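Long-range contacts in uncharacterized protein lp_2219 (Lactobacillus plantarum, PDB 3HFQ), which is of unknown function but folds as a seven-bladed beta-propeller of the lactonase family, so it may act on a lactone or related compound: residues Ala242-Leu247 against Pro288-Leu293; Tyr261-Val266 against Ile278-Thr283. The protein carries 1 engineered substitution. One frame throughout, in Å; residues are numbered along the deposited sequence.

How the contacts relate
Both contacts involve one blade of the propeller, the antiparallel sheet of strands 241-247, 253-259, 263-269 and 275-282. Contact 2 pairs its third and fourth strands, 263-269 and 275-282, as a hairpin. Contact 1 joins its first strand to 290-293, the first strand of the next blade. Along the chain the order is 242-247, 261-266, 278-283, 288-293. Their centres are about 11 Å apart. The centre of contact 1 lies about 7 Å from the centre of the chain, that of contact 2 about 17 Å. Pro288 packs on Asn262 and Thr283, and Phe291 on Leu264. Contact 2 thus holds together the outer half of one blade, and contact 1 joins that blade to its neighbour near the middle of the propeller.

Contact 1 of 2, residues Ala242-Leu247 against Pro288-Leu293; sequences AAAIRL and PRDFDL
Arg289 O lies 3.5 Å from Ala243 CB. With CG anti to the backbone N (chi1 -164°), Asp290 sets its carboxylate by Arg246. Asp290 OD1 forms a salt bridge with Arg246 NH2 at 3.1 Å, with a weak hydrogen bond, and touches Ala244 CB. A water bridges Asp290 OD2 and the same NH2, while OD2 also accepts a hydrogen bond from Val337 N. Phe291 O is the main acceptor for Arg246: NE donates to it at 2.8 Å, in the carbonyl plane, NH2 weakly. The Phe291 ring stands almost perpendicular to the guanidinium. Its CE1 lies 3.7 Å from Ala244 CB, and its CE2 3.5 Å from Arg246 CG. Asp292 stacks its carboxylate over one guanidinium face, with the planes 17° apart. Asp292 OD1 and Arg246 NE form a salt bridge at 3.5 Å by charge only, the oxygen lying well out of the guanidinium plane. OD1 also accepts a hydrogen bond from Leu293 N. Leu293 CD1 reaches Arg246 CB. The two innermost blade strands run nearly parallel, their short axes 6.5 Å apart. Arg246 bonds across them to a backbone carbonyl and a carboxylate. Strands 253-259 and 299-304 follow outward in their blades, and Phe291 packs on both.

Contact 2 of 2, residues Tyr261-Val266 against Ile278-Thr283; sequences YNTLAV and IQQIST
Gln280 and Ala265 are a non-hydrogen-bonded pair with side chains on the same face of the hairpin. The Gln280 chain bends at chi2 (-81°), which turns CD toward strand 263-266, 3.8 Å from Ala265 CB. The amide is probably modelled turned over, so its oxygen and nitrogen cannot be told apart. One of its ends lies close to Thr263 OG1, a possible hydrogen bond. The same end lies at the edge of the Tyr261 ring, near its plane, with the amide and ring planes 86° apart. An alanine in place of Gln280 would probably leave Thr263 OG1 and the Tyr261 ring edge without this neighbour, and open a gap over Ala265 CB. Leu264, Val266, Gln279 and Ile281 occupy the other face. Val266 and Gln279 lie side by side and point the same way, with Val266 CG2 4.0 Å from Gln279 CB. Gln279 OE1 accepts a hydrogen bond from Leu322 N. Leu264 CB meets Ile281 CG2 at 4.0 Å. Leu264 and Thr283 cross at about a right angle, CG against CG2 at 3.9 Å. The backbones fix this register. Val266 N donates to Gln279 O at 2.7 Å, and Leu264 and Ile281 exchange two bonds. At one end Ile278 and Gln279 both face Val266, a classic beta bulge. Ile278 N donates to Val266 O at 2.8 Å, and Gln279 N weakly. At the other end Thr283 N donates to Asn262 O from above the carbonyl plane, and a water bridges that oxygen to Ser282 OG, which also bonds to Glu284 N. This hairpin forms the outer half of a propeller blade. Strand 253-259 pairs with 263-269 on its inner side. Strands 299-304 and 309-315 of the next blade pack against Leu264 and Thr283, and Tyr313 also meets Ile281.

Contact 1 of 2, residues Ala242-Leu247 against Pro288-Leu293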
loop_
_atom_site.group_PDB
_atom_site.type_symbol
_atom_site.label_atom_id
_atom_site.label_comp_id
_atom_site.label_asym_id
_atom_site.label_seq_id
_atom_site.Cartn_x
_atom_site.Cartn_y
_atom_site.Cartn_z
ATOM N N ALA A 242 1.265 -9.666 7.976
ATOM C CA ALA A 242 1.193 -9.516 6.525
ATOM C C ALA A 242 1.141 -8.010 6.269
ATOM O O ALA A 242 0.678 -7.256 7.124
ATOM C CB ALA A 242 -0.052 -10.208 5.984
ATOM N N ALA A 243 1.614 -7.563 5.110
ATOM C CA ALA A 243 1.626 -6.129 4.831
ATOM C C ALA A 243 1.018 -5.704 3.499
ATOM O O ALA A 243 -0.166 -5.366 3.426
ATOM C CB ALA A 243 3.060 -5.596 4.941
ATOM N N ALA A 244 1.836 -5.704 2.451
ATOM C CA ALA A 244 1.386 -5.296 1.126
ATOM C C ALA A 244 0.788 -6.446 0.337
ATOM O O ALA A 244 1.137 -7.606 0.553
ATOM C CB ALA A 244 2.546 -4.687 0.352
ATOM N N ILE A 245 -0.115 -6.119 -0.580
ATOM C CA ILE A 245 -0.755 -7.130 -1.412
ATOM C C ILE A 245 -0.898 -6.574 -2.831
ATOM O O ILE A 245 -1.360 -5.449 -3.025
ATOM C CB ILE A 245 -2.132 -7.544 -0.815
ATOM C CG1 ILE A 245 -2.743 -8.685 -1.634
ATOM C CG2 ILE A 245 -3.065 -6.349 -0.749
ATOM C CD1 ILE A 245 -3.893 -9.385 -0.918
ATOM N N ARG A 246 -0.473 -7.360 -3.816
ATOM C CA ARG A 246 -0.518 -6.936 -5.217
ATOM C C ARG A 246 -1.093 -8.018 -6.124
ATOM O O ARG A 246 -1.011 -9.203 -5.818
ATOM C CB ARG A 246 0.891 -6.606 -5.707
ATOM C CG ARG A 246 1.657 -5.635 -4.830
ATOM C CD ARG A 246 1.142 -4.215 -4.980
ATOM N NE ARG A 246 2.013 -3.278 -4.279
ATOM C CZ ARG A 246 1.802 -1.969 -4.204
ATOM N NH1 ARG A 246 0.737 -1.431 -4.791
ATOM N NH2 ARG A 246 2.662 -1.199 -3.548
ATOM N N LEU A 247 -1.652 -7.606 -7.255
ATOM C CA LEU A 247 -2.228 -8.550 -8.203
ATOM C C LEU A 247 -1.681 -8.240 -9.591
ATOM O O LEU A 247 -1.603 -7.077 -9.984
ATOM C CB LEU A 247 -3.753 -8.418 -8.205
ATOM C CG LEU A 247 -4.569 -9.405 -9.041
ATOM C CD1 LEU A 247 -4.494 -10.797 -8.422
ATOM C CD2 LEU A 247 -6.019 -8.935 -9.096
ATOM N N PRO A 288 9.605 -6.837 5.293
ATOM C CA PRO A 288 9.234 -6.335 3.966
ATOM C C PRO A 288 7.836 -5.701 4.016
ATOM O O PRO A 288 6.827 -6.369 3.773
ATOM C CB PRO A 288 9.274 -7.591 3.098
ATOM C CG PRO A 288 8.893 -8.684 4.078
ATOM C CD PRO A 288 9.715 -8.308 5.285
ATOM N N ARG A 289 7.793 -4.407 4.319
ATOM C CA ARG A 289 6.535 -3.673 4.434
ATOM C C ARG A 289 5.866 -3.333 3.103
ATOM O O ARG A 289 4.658 -3.107 3.056
ATOM C CB ARG A 289 6.765 -2.400 5.254
ATOM C CG ARG A 289 5.512 -1.585 5.556
ATOM C CD ARG A 289 5.763 -0.668 6.749
ATOM N NE ARG A 289 4.772 0.400 6.855
ATOM C CZ ARG A 289 4.320 0.886 8.004
ATOM N NH1 ARG A 289 4.763 0.395 9.154
ATOM N NH2 ARG A 289 3.431 1.871 8.007
ATOM N N ASP A 290 6.638 -3.288 2.022
ATOM C CA ASP A 290 6.048 -2.996 0.719
ATOM C C ASP A 290 6.887 -3.569 -0.413
ATOM O O ASP A 290 8.074 -3.851 -0.248
ATOM C CB ASP A 290 5.875 -1.482 0.524
ATOM C CG ASP A 290 4.932 -1.144 -0.627
ATOM O OD1 ASP A 290 4.052 -1.973 -0.941
ATOM O OD2 ASP A 290 5.053 -0.040 -1.205
ATOM N N PHE A 291 6.246 -3.736 -1.562
ATOM C CA PHE A 291 6.879 -4.264 -2.761
ATOM C C PHE A 291 5.886 -4.032 -3.888
ATOM O O PHE A 291 4.742 -3.666 -3.638
ATOM C CB PHE A 291 7.121 -5.775 -2.626
ATOM C CG PHE A 291 5.858 -6.605 -2.685
ATOM C CD1 PHE A 291 5.065 -6.782 -1.551
ATOM C CD2 PHE A 291 5.436 -7.167 -3.891
ATOM C CE1 PHE A 291 3.874 -7.499 -1.616
ATOM C CE2 PHE A 291 4.240 -7.888 -3.966
ATOM C CZ PHE A 291 3.457 -8.053 -2.823
ATOM N N ASP A 292 6.322 -4.234 -5.126
ATOM C CA ASP A 292 5.423 -4.102 -6.263
ATOM C C ASP A 292 6.071 -4.663 -7.515
ATOM O O ASP A 292 7.293 -4.794 -7.589
ATOM C CB ASP A 292 5.030 -2.638 -6.501
ATOM C CG ASP A 292 3.791 -2.503 -7.383
ATOM O OD1 ASP A 292 3.116 -3.530 -7.634
ATOM O OD2 ASP A 292 3.480 -1.370 -7.814
ATOM N N LEU A 293 5.238 -5.024 -8.485
ATOM C CA LEU A 293 5.727 -5.531 -9.755
ATOM C C LEU A 293 6.086 -4.280 -10.540
ATOM O O LEU A 293 5.505 -3.220 -10.305
ATOM C CB LEU A 293 4.624 -6.294 -10.502
ATOM C CG LEU A 293 4.240 -7.706 -10.048
ATOM C CD1 LEU A 293 3.674 -7.684 -8.636
ATOM C CD2 LEU A 293 3.211 -8.267 -11.025
HETATM O O HOH W 1 3.415 1.304 -2.865
#

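Contact 2 of 2, residues Tyr261-Val266 against Ile278-Thr283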
loop_
_atom_site.group_PDB
_atom_site.type_symbol
_atom_site.label_atom_id
_atom_site.label_comp_id
_atom_site.label_asym_id
_atom_site.label_seq_id
_atom_site.Cartn_x
_atom_site.Cartn_y
_atom_site.Cartn_z
ATOM N N TYR A 261 8.257 -13.644 8.970
ATOM C CA TYR A 261 8.674 -14.825 8.222
ATOM C C TYR A 261 9.528 -14.291 7.071
ATOM O O TYR A 261 10.290 -15.024 6.437
ATOM C CB TYR A 261 7.454 -15.583 7.683
ATOM C CG TYR A 261 7.784 -16.956 7.137
ATOM C CD1 TYR A 261 8.407 -17.912 7.938
ATOM C CD2 TYR A 261 7.484 -17.295 5.820
ATOM C CE1 TYR A 261 8.729 -19.171 7.436
ATOM C CE2 TYR A 261 7.802 -18.548 5.309
ATOM C CZ TYR A 261 8.422 -19.481 6.124
ATOM O OH TYR A 261 8.737 -20.720 5.622
ATOM N N ASN A 262 9.377 -12.993 6.819
ATOM C CA ASN A 262 10.120 -12.272 5.790
ATOM C C ASN A 262 10.156 -12.901 4.402
ATOM O O ASN A 262 11.224 -13.246 3.884
ATOM C CB ASN A 262 11.552 -12.005 6.276
ATOM C CG ASN A 262 11.588 -11.183 7.551
ATOM O OD1 ASN A 262 10.717 -10.342 7.786
ATOM N ND2 ASN A 262 12.607 -11.409 8.375
ATOM N N THR A 263 8.986 -13.026 3.788
ATOM C CA THR A 263 8.888 -13.596 2.450
ATOM C C THR A 263 7.790 -12.908 1.667
ATOM O O THR A 263 7.050 -12.075 2.188
ATOM C CB THR A 263 8.458 -15.073 2.478
ATOM O OG1 THR A 263 7.130 -15.151 3.014
ATOM C CG2 THR A 263 9.396 -15.908 3.330
ATOM N N LEU A 264 7.710 -13.270 0.394
ATOM C CA LEU A 264 6.645 -12.815 -0.472
ATOM C C LEU A 264 5.985 -14.154 -0.752
ATOM O O LEU A 264 6.668 -15.116 -1.113
ATOM C CB LEU A 264 7.165 -12.215 -1.782
ATOM C CG LEU A 264 7.872 -10.856 -1.759
ATOM C CD1 LEU A 264 7.959 -10.330 -3.188
ATOM C CD2 LEU A 264 7.102 -9.871 -0.886
ATOM N N ALA A 265 4.679 -14.243 -0.534
ATOM C CA ALA A 265 3.963 -15.484 -0.796
ATOM C C ALA A 265 3.206 -15.263 -2.096
ATOM O O ALA A 265 2.542 -14.243 -2.268
ATOM C CB ALA A 265 2.997 -15.793 0.339
ATOM N N VAL A 266 3.316 -16.217 -3.011
ATOM C CA VAL A 266 2.664 -16.112 -4.306
ATOM C C VAL A 266 1.487 -17.070 -4.401
ATOM O O VAL A 266 1.611 -18.260 -4.081
ATOM C CB VAL A 266 3.650 -16.444 -5.440
ATOM C CG1 VAL A 266 3.017 -16.137 -6.785
ATOM C CG2 VAL A 266 4.944 -15.659 -5.249
ATOM N N ILE A 278 1.561 -21.028 -4.262
ATOM C CA ILE A 278 2.487 -21.727 -5.142
ATOM C C ILE A 278 3.955 -21.425 -4.853
ATOM O O ILE A 278 4.840 -22.099 -5.383
ATOM C CB ILE A 278 2.195 -21.424 -6.635
ATOM C CG1 ILE A 278 2.388 -19.935 -6.924
ATOM C CG2 ILE A 278 0.772 -21.848 -6.986
ATOM C CD1 ILE A 278 2.412 -19.609 -8.402
ATOM N N GLN A 279 4.219 -20.423 -4.019
ATOM C CA GLN A 279 5.600 -20.082 -3.684
ATOM C C GLN A 279 5.768 -19.162 -2.473
ATOM O O GLN A 279 4.946 -18.284 -2.217
ATOM C CB GLN A 279 6.302 -19.444 -4.897
ATOM C CG GLN A 279 7.732 -18.962 -4.605
ATOM C CD GLN A 279 8.429 -18.343 -5.812
ATOM O OE1 GLN A 279 7.812 -17.633 -6.606
ATOM N NE2 GLN A 279 9.729 -18.592 -5.937
ATOM N N GLN A 280 6.845 -19.399 -1.731
ATOM C CA GLN A 280 7.230 -18.603 -0.568
ATOM C C GLN A 280 8.702 -18.295 -0.838
ATOM O O GLN A 280 9.521 -19.210 -0.901
ATOM C CB GLN A 280 7.112 -19.415 0.727
ATOM C CG GLN A 280 5.696 -19.613 1.261
ATOM C CD GLN A 280 5.170 -18.414 2.032
ATOM O OE1 GLN A 280 4.088 -18.472 2.625
ATOM N NE2 GLN A 280 5.929 -17.318 2.031
ATOM N N ILE A 281 9.041 -17.021 -1.016
ATOM C CA ILE A 281 10.427 -16.656 -1.298
ATOM C C ILE A 281 10.922 -15.542 -0.385
ATOM O O ILE A 281 10.257 -14.522 -0.206
ATOM C CB ILE A 281 10.592 -16.247 -2.784
ATOM C CG1 ILE A 281 12.064 -15.961 -3.094
ATOM C CG2 ILE A 281 9.710 -15.041 -3.097
ATOM C CD1 ILE A 281 12.367 -15.875 -4.577
ATOM N N SER A 282 12.094 -15.751 0.207
ATOM C CA SER A 282 12.674 -14.773 1.116
ATOM C C SER A 282 12.856 -13.411 0.458
ATOM O O SER A 282 13.150 -13.325 -0.735
ATOM C CB SER A 282 14.031 -15.272 1.622
ATOM O OG SER A 282 14.678 -14.281 2.403
ATOM N N THR A 283 12.682 -12.352 1.246
ATOM C CA THR A 283 12.861 -10.994 0.748
ATOM C C THR A 283 14.309 -10.541 0.963
ATOM O O THR A 283 14.668 -9.407 0.650
ATOM C CB THR A 283 11.899 -10.007 1.446
ATOM O OG1 THR A 283 12.114 -10.030 2.864
ATOM C CG2 THR A 283 10.450 -10.386 1.150
HETATM O O HOH W 2 13.350 -14.679 4.871
#